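Side-chain contacts in putative periplasmic protein (Wolinella succinogenes, PDB 3KN3), which probably acts as a periplasmic solute-binding protein, possibly in tungstate uptake, and has been found to bind glutathione: residues A[16-21]-A[82-87]; A[124-129]-A[170-175]; A[131-136]-A[197-202]; A[154-159]-A[177-182]. One frame throughout, in Å; residues are numbered along the deposited sequence.

Interaction 1: A[16-21]-A[82-87]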
loop_
_atom_site.group_PDB
_atom_site.type_symbol
_atom_site.label_atom_id
_atom_site.label_comp_id
_atom_site.label_asym_id
_atom_site.label_seq_id
_atom_site.Cartn_x
_atom_site.Cartn_y
_atom_site.Cartn_z
ATOM N N ASP A 16 6.331 4.929 6.665
ATOM C CA ASP A 16 6.833 6.229 7.066
ATOM C C ASP A 16 7.163 7.104 5.864
ATOM O O ASP A 16 6.917 8.311 5.889
ATOM C CB ASP A 16 8.067 6.062 7.932
ATOM C CG ASP A 16 8.570 7.382 8.470
ATOM O OD1 ASP A 16 7.740 8.305 8.650
ATOM O OD2 ASP A 16 9.791 7.497 8.708
ATOM N N ASN A 17 7.700 6.486 4.808
ATOM C CA ASN A 17 8.173 7.209 3.622
ATOM C C ASN A 17 7.100 7.769 2.717
ATOM O O ASN A 17 7.362 8.663 1.921
ATOM C CB ASN A 17 9.108 6.334 2.804
ATOM C CG ASN A 17 10.400 6.100 3.503
ATOM O OD1 ASN A 17 10.766 6.852 4.414
ATOM N ND2 ASN A 17 11.103 5.050 3.107
ATOM N N THR A 18 5.897 7.231 2.840
ATOM C CA THR A 18 4.740 7.756 2.147
ATOM C C THR A 18 4.298 9.128 2.695
ATOM O O THR A 18 3.599 9.889 2.010
ATOM C CB THR A 18 3.561 6.775 2.261
ATOM O OG1 THR A 18 2.982 6.865 3.570
ATOM C CG2 THR A 18 4.038 5.339 2.002
ATOM N N GLY A 19 4.704 9.451 3.923
ATOM C CA GLY A 19 4.232 10.669 4.548
ATOM C C GLY A 19 2.834 10.602 5.151
ATOM O O GLY A 19 2.402 11.554 5.801
ATOM N N LEU A 20 2.123 9.493 4.958
ATOM C CA LEU A 20 0.796 9.328 5.560
ATOM C C LEU A 20 0.772 9.786 7.035
ATOM O O LEU A 20 -0.114 10.528 7.449
ATOM C CB LEU A 20 0.337 7.874 5.450
ATOM C CG LEU A 20 -1.054 7.491 5.985
ATOM C CD1 LEU A 20 -2.130 8.435 5.451
ATOM C CD2 LEU A 20 -1.379 6.034 5.652
ATOM N N LEU A 21 1.749 9.349 7.820
ATOM C CA LEU A 21 1.747 9.633 9.252
ATOM C C LEU A 21 1.900 11.117 9.549
ATOM O O LEU A 21 1.297 11.638 10.493
ATOM C CB LEU A 21 2.857 8.860 9.959
ATOM C CG LEU A 21 2.570 7.366 10.039
ATOM C CD1 LEU A 21 3.788 6.614 10.485
ATOM C CD2 LEU A 21 1.422 7.148 10.990
HETATM N N MSE A 82 -7.019 3.605 3.751
HETATM C CA MSE A 82 -6.735 3.424 2.344
HETATM C C MSE A 82 -5.969 4.618 1.832
HETATM O O MSE A 82 -6.292 5.756 2.165
HETATM C CB MSE A 82 -8.013 3.226 1.556
HETATM C CG MSE A 82 -8.676 4.512 1.180
HETATM SE SE MSE A 82 -9.425 4.363 -0.602
HETATM C CE MSE A 82 -10.707 2.940 -0.267
ATOM N N TYR A 83 -4.945 4.365 1.025
ATOM C CA TYR A 83 -4.038 5.439 0.650
ATOM C C TYR A 83 -3.047 4.964 -0.386
ATOM O O TYR A 83 -2.589 3.817 -0.343
ATOM C CB TYR A 83 -3.282 5.911 1.888
ATOM C CG TYR A 83 -2.469 7.166 1.700
ATOM C CD1 TYR A 83 -3.086 8.403 1.558
ATOM C CD2 TYR A 83 -1.083 7.126 1.711
ATOM C CE1 TYR A 83 -2.340 9.564 1.403
ATOM C CE2 TYR A 83 -0.329 8.281 1.554
ATOM C CZ TYR A 83 -0.960 9.498 1.400
ATOM O OH TYR A 83 -0.205 10.652 1.253
ATOM N N ASN A 84 -2.706 5.853 -1.310
ATOM C CA ASN A 84 -1.641 5.572 -2.261
ATOM C C ASN A 84 -1.993 4.355 -3.106
ATOM O O ASN A 84 -1.257 3.365 -3.124
ATOM C CB ASN A 84 -0.335 5.329 -1.500
ATOM C CG ASN A 84 0.878 5.237 -2.411
ATOM O OD1 ASN A 84 0.876 5.749 -3.541
ATOM N ND2 ASN A 84 1.942 4.599 -1.908
ATOM N N ASP A 85 -3.127 4.442 -3.790
ATOM C CA ASP A 85 -3.630 3.354 -4.623
ATOM C C ASP A 85 -2.652 2.966 -5.722
ATOM O O ASP A 85 -1.846 3.781 -6.164
ATOM C CB ASP A 85 -4.959 3.759 -5.271
ATOM C CG ASP A 85 -4.830 5.006 -6.141
ATOM O OD1 ASP A 85 -4.115 5.952 -5.736
ATOM O OD2 ASP A 85 -5.450 5.043 -7.228
ATOM N N PHE A 86 -2.739 1.719 -6.170
ATOM C CA PHE A 86 -1.928 1.244 -7.286
ATOM C C PHE A 86 -2.541 1.587 -8.655
ATOM O O PHE A 86 -3.761 1.566 -8.838
ATOM C CB PHE A 86 -1.714 -0.267 -7.191
ATOM C CG PHE A 86 -1.031 -0.711 -5.925
ATOM C CD1 PHE A 86 -1.775 -1.157 -4.836
ATOM C CD2 PHE A 86 0.357 -0.695 -5.825
ATOM C CE1 PHE A 86 -1.148 -1.584 -3.669
ATOM C CE2 PHE A 86 0.989 -1.108 -4.660
ATOM C CZ PHE A 86 0.234 -1.555 -3.578
ATOM N N VAL A 87 -1.678 1.877 -9.622
ATOM C CA VAL A 87 -2.119 2.164 -10.973
ATOM C C VAL A 87 -1.326 1.366 -12.008
ATOM O O VAL A 87 -0.230 0.889 -11.737
ATOM C CB VAL A 87 -2.038 3.667 -11.278
ATOM C CG1 VAL A 87 -2.999 4.436 -10.362
ATOM C CG2 VAL A 87 -0.604 4.179 -11.116
#
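Leu20 lays its CD1 methyl over one face of the Tyr83 ring, 3.9 Å from the ring centroid and only 9° off the ring normal, which is the geometry of a well-centred CH-pi contact. The rest of the leucine follows the ring toward its rim: Leu20 CB reaches Tyr83 CE2 at 4.0 Å, and Leu20 CD2 stands 4.1 Å from Tyr83 CD2. Both residues carry CG anti to the backbone N (chi1 -178° for Leu20, -171° for Tyr83), and the two side chains run past each other in opposite directions, with CB, CD1 and CD2 of Leu20 all meeting the ring. Thr18 approaches the same ring obliquely, its OG1 lying 4.1 Å from Tyr83 CE2. That oxygen is engaged within its own backbone: Leu20 N donates to Thr18 OG1 at 3.1 Å, nearly straight, forming an ST turn, and Thr15 O is a further hydrogen-bond partner. The turn spans Gly19, where helix 13-18 gives way to helix 20-32 at a positive phi. The loop carrying Tyr83 and Asn84 joins strand 78-82 of one sheet to strand 86-90 of the other, so it is one of the interlobe connections expected of a periplasmic binding protein fold, and here its tyrosine packs back on the lobe that holds helix 20-32. Asn84 takes a smaller share, its ND2 4.5 Å from Thr18 CG2. The amide oxygen of Asn84 receives a hydrogen bond from Gly174 N, while its side chain also touches Tyr203, a residue of the glutathione site.

Interaction 2: A[124-129]-A[170-175]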
loop_
_atom_site.group_PDB
_atom_site.type_symbol
_atom_site.label_atom_id
_atom_site.label_comp_id
_atom_site.label_asym_id
_atom_site.label_seq_id
_atom_site.Cartn_x
_atom_site.Cartn_y
_atom_site.Cartn_z
ATOM N N SER A 124 8.485 -8.057 -2.498
ATOM C CA SER A 124 7.985 -6.698 -2.431
ATOM C C SER A 124 6.516 -6.711 -2.064
ATOM O O SER A 124 5.818 -7.685 -2.328
ATOM C CB SER A 124 8.173 -6.016 -3.784
ATOM O OG SER A 124 8.120 -4.614 -3.666
ATOM N N GLY A 125 6.051 -5.627 -1.454
ATOM C CA GLY A 125 4.640 -5.495 -1.138
ATOM C C GLY A 125 3.878 -5.281 -2.428
ATOM O O GLY A 125 2.771 -5.790 -2.618
ATOM N N THR A 126 4.498 -4.515 -3.319
ATOM C CA THR A 126 3.959 -4.255 -4.633
ATOM C C THR A 126 3.911 -5.544 -5.447
ATOM O O THR A 126 2.939 -5.797 -6.154
ATOM C CB THR A 126 4.788 -3.181 -5.353
ATOM O OG1 THR A 126 4.868 -2.020 -4.518
ATOM C CG2 THR A 126 4.139 -2.781 -6.644
ATOM N N HIS A 127 4.935 -6.382 -5.323
ATOM C CA HIS A 127 4.959 -7.615 -6.096
ATOM C C HIS A 127 3.848 -8.563 -5.674
ATOM O O HIS A 127 3.182 -9.153 -6.517
ATOM C CB HIS A 127 6.324 -8.310 -6.032
ATOM C CG HIS A 127 6.426 -9.527 -6.908
ATOM N ND1 HIS A 127 7.236 -10.595 -6.606
ATOM C CD2 HIS A 127 5.804 -9.844 -8.069
ATOM C CE1 HIS A 127 7.115 -11.523 -7.546
ATOM N NE2 HIS A 127 6.256 -11.089 -8.444
ATOM N N SER A 128 3.636 -8.717 -4.374
ATOM C CA SER A 128 2.628 -9.678 -3.929
ATOM C C SER A 128 1.221 -9.138 -4.168
ATOM O O SER A 128 0.276 -9.900 -4.344
ATOM C CB SER A 128 2.833 -10.068 -2.471
ATOM O OG SER A 128 2.849 -8.911 -1.667
ATOM N N LYS A 129 1.093 -7.820 -4.198
ATOM C CA LYS A 129 -0.153 -7.193 -4.604
ATOM C C LYS A 129 -0.452 -7.463 -6.072
ATOM O O LYS A 129 -1.554 -7.856 -6.422
ATOM C CB LYS A 129 -0.093 -5.689 -4.390
ATOM C CG LYS A 129 -1.322 -4.978 -4.899
ATOM C CD LYS A 129 -2.565 -5.552 -4.261
ATOM C CE LYS A 129 -3.756 -4.633 -4.472
ATOM N NZ LYS A 129 -4.936 -5.107 -3.719
ATOM N N LEU A 170 2.739 -2.320 -13.052
ATOM C CA LEU A 170 1.910 -1.891 -11.942
ATOM C C LEU A 170 2.749 -1.212 -10.858
ATOM O O LEU A 170 3.709 -1.789 -10.341
ATOM C CB LEU A 170 1.187 -3.089 -11.357
ATOM C CG LEU A 170 0.318 -2.834 -10.134
ATOM C CD1 LEU A 170 -0.880 -3.790 -10.136
ATOM C CD2 LEU A 170 1.132 -2.952 -8.848
ATOM N N THR A 171 2.380 0.011 -10.503
ATOM C CA THR A 171 3.141 0.737 -9.497
ATOM C C THR A 171 2.220 1.506 -8.572
ATOM O O THR A 171 1.099 1.856 -8.936
ATOM C CB THR A 171 4.127 1.728 -10.131
ATOM O OG1 THR A 171 4.791 2.455 -9.096
ATOM C CG2 THR A 171 3.390 2.716 -11.027
ATOM N N ASP A 172 2.693 1.761 -7.362
ATOM C CA ASP A 172 1.975 2.646 -6.469
ATOM C C ASP A 172 2.028 4.052 -7.064
ATOM O O ASP A 172 2.952 4.397 -7.804
ATOM C CB ASP A 172 2.612 2.628 -5.085
ATOM C CG ASP A 172 4.022 3.151 -5.103
ATOM O OD1 ASP A 172 4.960 2.359 -5.377
ATOM O OD2 ASP A 172 4.183 4.364 -4.870
ATOM N N ARG A 173 1.030 4.859 -6.739
ATOM C CA ARG A 173 0.910 6.192 -7.310
ATOM C C ARG A 173 2.064 7.098 -6.882
ATOM O O ARG A 173 2.550 7.908 -7.665
ATOM C CB ARG A 173 -0.430 6.807 -6.907
ATOM C CG ARG A 173 -0.689 8.146 -7.533
ATOM C CD ARG A 173 -2.036 8.678 -7.125
ATOM N NE ARG A 173 -3.139 7.854 -7.615
ATOM C CZ ARG A 173 -3.771 8.079 -8.762
ATOM N NH1 ARG A 173 -3.388 9.093 -9.534
ATOM N NH2 ARG A 173 -4.783 7.297 -9.141
ATOM N N GLY A 174 2.495 6.959 -5.636
ATOM C CA GLY A 174 3.577 7.775 -5.114
ATOM C C GLY A 174 4.850 7.685 -5.938
ATOM O O GLY A 174 5.450 8.706 -6.270
ATOM N N THR A 175 5.268 6.469 -6.277
ATOM C CA THR A 175 6.492 6.300 -7.047
ATOM C C THR A 175 6.321 6.859 -8.444
ATOM O O THR A 175 7.254 7.432 -9.004
ATOM C CB THR A 175 6.898 4.836 -7.170
ATOM O OG1 THR A 175 6.802 4.200 -5.891
ATOM C CG2 THR A 175 8.321 4.727 -7.699
#
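Thr126 and Leu170 meet through their methyl groups, with CG2 of the threonine 3.7 Å from CD2 of the leucine, and their side chains cross obliquely. Thr126 has CG2 anti to its own backbone N, a rotation that directs the methyl at the strand; the same methyl lies 3.9 Å from Leu170 O, so it rests against the strand backbone as well as the leucine branch. The hydroxyl occupies the other branch, beside the backbone N (chi1 -54°), and hydrogen-bonds to a glycerol that probably came from the crystallisation liquor. Its distance to Asp172 is too long for a hydrogen bond, Thr126 OG1 being 4.5 Å from Asp172 OD1.

The Asp172 carboxylate is instead turned to the start of its own helix, 173-182. Asp172 stands at the N-cap, and its OD2 makes the capping bond, accepting from Thr175 N at 2.8 Å with an N-H...O angle of 155° and the donor 37° out of the carboxylate plane. Asp172 OD1 takes the Thr175 hydroxyl at 2.7 Å on its syn lone pair, so the two oxygens are gripped by one residue and the rotation of the group is restricted. Leu170, which is buried, also packs on Phe86 of the neighbouring strand, while Met155 from helix 155-164 touches both Thr126 and Thr171.

The contact thus sets the first turn of helix 125-138 against the end of strand 168-172. Gly125 and Thr126 in that turn have been seen to bind glutathione, absent from this model, and a ligand held at a helix N-terminus is a familiar feature of periplasmic binding protein clefts.

Interaction 3: A[131-136]-A[197-202]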
loop_
_atom_site.group_PDB
_atom_site.type_symbol
_atom_site.label_atom_id
_atom_site.label_comp_id
_atom_site.label_asym_id
_atom_site.label_seq_id
_atom_site.Cartn_x
_atom_site.Cartn_y
_atom_site.Cartn_z
ATOM N N ARG A 131 0.697 -9.828 -7.921
ATOM C CA ARG A 131 0.357 -11.241 -8.037
ATOM C C ARG A 131 -1.101 -11.475 -7.671
ATOM O O ARG A 131 -1.802 -12.219 -8.344
ATOM C CB ARG A 131 1.288 -12.098 -7.172
ATOM C CG ARG A 131 2.701 -12.181 -7.738
ATOM C CD ARG A 131 3.701 -12.800 -6.770
ATOM N NE ARG A 131 3.422 -14.205 -6.499
ATOM C CZ ARG A 131 3.643 -15.188 -7.365
ATOM N NH1 ARG A 131 3.358 -16.443 -7.033
ATOM N NH2 ARG A 131 4.140 -14.917 -8.566
ATOM N N GLU A 132 -1.563 -10.828 -6.605
ATOM C CA GLU A 132 -2.961 -10.938 -6.212
ATOM C C GLU A 132 -3.889 -10.459 -7.330
ATOM O O GLU A 132 -4.915 -11.077 -7.610
ATOM C CB GLU A 132 -3.225 -10.155 -4.928
ATOM C CG GLU A 132 -3.750 -11.003 -3.773
ATOM C CD GLU A 132 -5.195 -11.485 -3.967
ATOM O OE1 GLU A 132 -5.969 -11.431 -2.983
ATOM O OE2 GLU A 132 -5.561 -11.919 -5.085
ATOM N N VAL A 133 -3.526 -9.359 -7.976
ATOM C CA VAL A 133 -4.362 -8.835 -9.047
ATOM C C VAL A 133 -4.524 -9.805 -10.238
ATOM O O VAL A 133 -5.641 -9.943 -10.761
ATOM C CB VAL A 133 -3.865 -7.460 -9.512
ATOM C CG1 VAL A 133 -4.729 -6.935 -10.654
ATOM C CG2 VAL A 133 -3.848 -6.476 -8.329
ATOM N N TRP A 134 -3.428 -10.460 -10.660
ATOM C CA TRP A 134 -3.471 -11.449 -11.754
ATOM C C TRP A 134 -4.328 -12.644 -11.369
ATOM O O TRP A 134 -5.079 -13.170 -12.171
ATOM C CB TRP A 134 -2.060 -11.950 -12.154
ATOM C CG TRP A 134 -1.311 -10.976 -12.989
ATOM C CD1 TRP A 134 -0.278 -10.180 -12.593
ATOM C CD2 TRP A 134 -1.555 -10.658 -14.365
ATOM N NE1 TRP A 134 0.134 -9.384 -13.633
ATOM C CE2 TRP A 134 -0.632 -9.661 -14.733
ATOM C CE3 TRP A 134 -2.459 -11.124 -15.320
ATOM C CZ2 TRP A 134 -0.591 -9.124 -16.011
ATOM C CZ3 TRP A 134 -2.417 -10.593 -16.583
ATOM C CH2 TRP A 134 -1.493 -9.601 -16.921
ATOM N N LYS A 135 -4.178 -13.077 -10.129
ATOM C CA LYS A 135 -4.962 -14.174 -9.589
ATOM C C LYS A 135 -6.461 -13.868 -9.669
ATOM O O LYS A 135 -7.239 -14.691 -10.146
ATOM C CB LYS A 135 -4.541 -14.417 -8.141
ATOM C CG LYS A 135 -4.788 -15.804 -7.626
ATOM C CD LYS A 135 -3.654 -16.190 -6.691
ATOM C CE LYS A 135 -3.304 -15.049 -5.729
ATOM N NZ LYS A 135 -2.096 -15.363 -4.898
ATOM N N GLU A 136 -6.852 -12.675 -9.216
ATOM C CA GLU A 136 -8.246 -12.239 -9.292
ATOM C C GLU A 136 -8.718 -12.124 -10.739
ATOM O O GLU A 136 -9.870 -12.416 -11.049
ATOM C CB GLU A 136 -8.449 -10.895 -8.587
ATOM C CG GLU A 136 -8.267 -10.914 -7.070
ATOM C CD GLU A 136 -8.648 -9.581 -6.407
ATOM O OE1 GLU A 136 -9.639 -8.950 -6.848
ATOM O OE2 GLU A 136 -7.960 -9.168 -5.440
ATOM N N ASN A 197 -11.543 -1.229 -7.717
ATOM C CA ASN A 197 -11.400 -1.532 -6.289
ATOM C C ASN A 197 -10.247 -2.464 -5.959
ATOM O O ASN A 197 -9.646 -2.376 -4.899
ATOM C CB ASN A 197 -12.689 -2.122 -5.708
ATOM C CG ASN A 197 -13.527 -1.091 -4.967
ATOM O OD1 ASN A 197 -13.217 0.098 -4.972
ATOM N ND2 ASN A 197 -14.598 -1.544 -4.334
ATOM N N THR A 198 -9.939 -3.380 -6.858
ATOM C CA THR A 198 -8.850 -4.310 -6.595
ATOM C C THR A 198 -7.455 -3.632 -6.632
ATOM O O THR A 198 -6.453 -4.234 -6.244
ATOM C CB THR A 198 -8.932 -5.531 -7.529
ATOM O OG1 THR A 198 -8.063 -6.562 -7.054
ATOM C CG2 THR A 198 -8.558 -5.155 -8.950
ATOM N N LEU A 199 -7.402 -2.376 -7.077
ATOM C CA LEU A 199 -6.153 -1.610 -7.103
ATOM C C LEU A 199 -5.958 -0.719 -5.865
ATOM O O LEU A 199 -4.970 0.008 -5.752
ATOM C CB LEU A 199 -6.077 -0.759 -8.370
ATOM C CG LEU A 199 -5.888 -1.601 -9.647
ATOM C CD1 LEU A 199 -5.893 -0.730 -10.889
ATOM C CD2 LEU A 199 -4.607 -2.439 -9.558
ATOM N N LYS A 200 -6.898 -0.776 -4.937
ATOM C CA LYS A 200 -6.810 0.065 -3.760
ATOM C C LYS A 200 -5.745 -0.428 -2.783
ATOM O O LYS A 200 -5.505 -1.626 -2.645
ATOM C CB LYS A 200 -8.187 0.236 -3.108
ATOM C CG LYS A 200 -8.813 1.598 -3.427
ATOM C CD LYS A 200 -10.143 1.511 -4.152
ATOM C CE LYS A 200 -11.310 1.498 -3.163
ATOM N NZ LYS A 200 -12.509 2.282 -3.622
ATOM N N ASN A 201 -5.090 0.526 -2.136
ATOM C CA ASN A 201 -3.973 0.256 -1.234
ATOM C C ASN A 201 -4.344 0.543 0.224
ATOM O O ASN A 201 -4.815 1.633 0.549
ATOM C CB ASN A 201 -2.783 1.135 -1.622
ATOM C CG ASN A 201 -1.459 0.626 -1.047
ATOM O OD1 ASN A 201 -1.369 -0.507 -0.563
ATOM N ND2 ASN A 201 -0.421 1.457 -1.124
ATOM N N PHE A 202 -4.117 -0.424 1.107
ATOM C CA PHE A 202 -4.445 -0.223 2.514
ATOM C C PHE A 202 -3.281 -0.451 3.466
ATOM O O PHE A 202 -2.516 -1.414 3.325
ATOM C CB PHE A 202 -5.589 -1.133 2.938
ATOM C CG PHE A 202 -6.830 -0.951 2.136
ATOM C CD1 PHE A 202 -7.807 -0.060 2.546
ATOM C CD2 PHE A 202 -7.027 -1.676 0.976
ATOM C CE1 PHE A 202 -8.956 0.108 1.817
ATOM C CE2 PHE A 202 -8.176 -1.506 0.240
ATOM C CZ PHE A 202 -9.145 -0.617 0.661
#
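The Glu136 carboxylate meets the Thr198 hydroxyl obliquely: Thr198 OG1 stands in front of the oxygen end of the group, raised well out of its plane. Its distances to the three atoms of the group are similar, 2.9 Å to Glu136 OE1 and 3.1 Å to both Glu136 CD and Glu136 OE2. The hydroxyl donates to OE1, but the steep approach fits a weak hydrogen bond. Thr198 CB adds a van der Waals contact on the same oxygen, 3.6 Å from Glu136 OE1. The extended glutamate chain carries its acid from the helix to the threonine, and the two side chains slide past one another in opposite directions. On the threonine, OG1 is anti to the backbone N (chi1 -166°), which turns the oxygen to the helix.

Deeper in, the contact becomes apolar. Val133 CG2 touches the backbone of the turn, 4.0 Å from Thr198 O, and meets Leu199 CD2 at 4.3 Å. Thr198 O is itself a hydrogen-bond acceptor for Lys129 NZ, one turn earlier on the same helix as Val133.

Segment 197-202 leads from strand 190-193 of one sheet to strand 202-208 of the other, an interlobe connection. It holds Asn201 of the glutathione site, whose side chain hydrogen-bonds His61 and Asn84 O.

Around this pair, Val133 and Leu199 both pack on Val103 of helix 103-113, and Leu199 also touches Ile88. Backbone bonds from Leu199 to Phe86 and from Asn201 to Tyr83 run the 197-202 turn alongside the chain entering strand 86-90, while helix 125-138 flanks the turn.

Interaction 4: A[154-159]-A[177-182]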
loop_
_atom_site.group_PDB
_atom_site.type_symbol
_atom_site.label_atom_id
_atom_site.label_comp_id
_atom_site.label_asym_id
_atom_site.label_seq_id
_atom_site.Cartn_x
_atom_site.Cartn_y
_atom_site.Cartn_z
ATOM N N GLY A 154 13.878 -2.861 -7.760
ATOM C CA GLY A 154 13.088 -1.861 -7.066
ATOM C C GLY A 154 12.049 -1.287 -8.006
ATOM O O GLY A 154 12.204 -1.357 -9.223
HETATM N N MSE A 155 10.991 -0.721 -7.443
HETATM C CA MSE A 155 9.911 -0.137 -8.241
HETATM C C MSE A 155 10.430 0.718 -9.415
HETATM O O MSE A 155 10.055 0.506 -10.583
HETATM C CB MSE A 155 8.985 0.695 -7.345
HETATM C CG MSE A 155 7.713 1.173 -8.019
HETATM SE SE MSE A 155 6.511 -0.325 -8.425
HETATM C CE MSE A 155 7.004 -0.625 -10.292
ATOM N N LEU A 156 11.302 1.672 -9.105
ATOM C CA LEU A 156 11.724 2.636 -10.101
ATOM C C LEU A 156 12.494 1.998 -11.258
ATOM O O LEU A 156 12.371 2.426 -12.413
ATOM C CB LEU A 156 12.529 3.759 -9.450
ATOM C CG LEU A 156 11.897 5.124 -9.734
ATOM C CD1 LEU A 156 12.355 6.157 -8.733
ATOM C CD2 LEU A 156 12.197 5.562 -11.164
ATOM N N ALA A 157 13.288 0.977 -10.950
ATOM C CA ALA A 157 14.042 0.279 -11.988
ATOM C C ALA A 157 13.113 -0.508 -12.913
ATOM O O ALA A 157 13.346 -0.580 -14.120
ATOM C CB ALA A 157 15.086 -0.646 -11.368
ATOM N N THR A 158 12.061 -1.098 -12.346
ATOM C CA THR A 158 11.138 -1.897 -13.145
ATOM C C THR A 158 10.217 -1.016 -13.997
ATOM O O THR A 158 9.753 -1.432 -15.051
ATOM C CB THR A 158 10.338 -2.954 -12.318
ATOM O OG1 THR A 158 8.979 -2.550 -12.188
ATOM C CG2 THR A 158 10.918 -3.164 -10.957
ATOM N N ILE A 159 9.974 0.212 -13.565
ATOM C CA ILE A 159 9.293 1.169 -14.431
ATOM C C ILE A 159 10.169 1.483 -15.650
ATOM O O ILE A 159 9.694 1.564 -16.783
ATOM C CB ILE A 159 8.938 2.473 -13.692
ATOM C CG1 ILE A 159 7.951 2.196 -12.556
ATOM C CG2 ILE A 159 8.343 3.475 -14.652
ATOM C CD1 ILE A 159 7.438 3.431 -11.878
ATOM N N ILE A 177 4.535 9.352 -9.326
ATOM C CA ILE A 177 4.703 10.792 -9.185
ATOM C C ILE A 177 6.179 11.180 -9.184
ATOM O O ILE A 177 6.587 12.102 -9.892
ATOM C CB ILE A 177 4.041 11.302 -7.917
ATOM C CG1 ILE A 177 2.569 11.592 -8.207
ATOM C CG2 ILE A 177 4.750 12.559 -7.447
ATOM C CD1 ILE A 177 1.627 11.176 -7.101
ATOM N N LYS A 178 6.972 10.467 -8.390
ATOM C CA LYS A 178 8.416 10.646 -8.378
ATOM C C LYS A 178 8.985 10.424 -9.775
ATOM O O LYS A 178 9.666 11.293 -10.309
ATOM C CB LYS A 178 9.070 9.710 -7.360
ATOM C CG LYS A 178 8.491 9.853 -5.955
ATOM C CD LYS A 178 9.117 8.869 -4.970
ATOM C CE LYS A 178 8.371 8.863 -3.632
ATOM N NZ LYS A 178 8.916 7.863 -2.659
ATOM N N TYR A 179 8.691 9.274 -10.374
ATOM C CA TYR A 179 9.127 9.017 -11.743
ATOM C C TYR A 179 8.778 10.198 -12.658
ATOM O O TYR A 179 9.555 10.556 -13.541
ATOM C CB TYR A 179 8.528 7.707 -12.296
ATOM C CG TYR A 179 8.929 7.391 -13.740
ATOM C CD1 TYR A 179 10.099 6.689 -14.022
ATOM C CD2 TYR A 179 8.139 7.799 -14.819
ATOM C CE1 TYR A 179 10.473 6.400 -15.338
ATOM C CE2 TYR A 179 8.507 7.514 -16.143
ATOM C CZ TYR A 179 9.672 6.811 -16.393
ATOM O OH TYR A 179 10.056 6.523 -17.694
ATOM N N GLU A 180 7.615 10.804 -12.436
ATOM C CA GLU A 180 7.136 11.874 -13.306
ATOM C C GLU A 180 7.944 13.161 -13.151
ATOM O O GLU A 180 8.194 13.873 -14.129
ATOM C CB GLU A 180 5.660 12.164 -13.039
ATOM C CG GLU A 180 4.694 11.491 -14.002
ATOM C CD GLU A 180 3.248 11.913 -13.769
ATOM O OE1 GLU A 180 2.889 12.220 -12.610
ATOM O OE2 GLU A 180 2.470 11.936 -14.748
ATOM N N SER A 181 8.332 13.464 -11.917
ATOM C CA SER A 181 9.120 14.653 -11.647
ATOM C C SER A 181 10.473 14.540 -12.337
ATOM O O SER A 181 11.091 15.545 -12.672
ATOM C CB SER A 181 9.299 14.846 -10.146
ATOM O OG SER A 181 9.872 13.696 -9.557
ATOM N N ASN A 182 10.923 13.309 -12.557
ATOM C CA ASN A 182 12.165 13.063 -13.283
ATOM C C ASN A 182 12.045 13.405 -14.755
ATOM O O ASN A 182 12.874 14.114 -15.306
ATOM C CB ASN A 182 12.579 11.600 -13.161
ATOM C CG ASN A 182 12.709 11.154 -11.729
ATOM O OD1 ASN A 182 13.003 11.963 -10.849
ATOM N ND2 ASN A 182 12.489 9.861 -11.480
#
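Ile159 makes the CH-pi part of the contact: its CG2 methyl lies over one face of the Tyr179 ring, 3.8 Å from the centroid and 16° off the normal, displaced toward the rim. The displacement is toward the CD1-CE1 bond, since Ile159 CG2 is 3.7 Å from both Tyr179 CD1 and Tyr179 CE1. Tyr179 sends its ring out with CG anti to the backbone N (chi1 179°), far enough across the gap to meet the other helix.

Apolar contact at the ring edge comes from Leu156, whose CD2 sits in the ring plane, 3.7 Å from Tyr179 CD1. One tyrosine is therefore touched on a face and at an edge by residues a single helical turn apart. The axes of segments 155-159 and 177-182 approach to 11.0 Å and cross at -58°, a spacing bridged by the large aromatic side chain. Helix 155-164 is the connection of a beta-alpha-beta crossover between the parallel strands 148-150 and 168-172, and helix 173-182 leaves directly from the second of these.

Polar groups contribute little across the interface: Asn182 ND2 comes within 4.3 Å of Leu156 CD2, a van der Waals approach. Beyond the two segments the Tyr179 ring stacks with His183 and touches Pro188.

Interaction 2 lies centrally, its centre about 11 Å from those of interactions 1 and 4 and about 10 Å from that of interaction 3; interactions 3 and 4 are about 20 Å apart and do not touch. Helix 125-138 serves interactions 2 and 3, and helix 173-182 serves 2 and 4. Neighbouring strands 86-90 and 168-172 connect interactions 1 and 2, with the Asp85-Arg173 salt bridge between them. Along the chain, interaction 1 closes before the others open, interaction 2 crosses both 3 and 4, and interaction 4 is nested within 3. Interactions 2 and 3 hold residues of the glutathione site and interaction 1 adjoins it; interaction 4 lies further out.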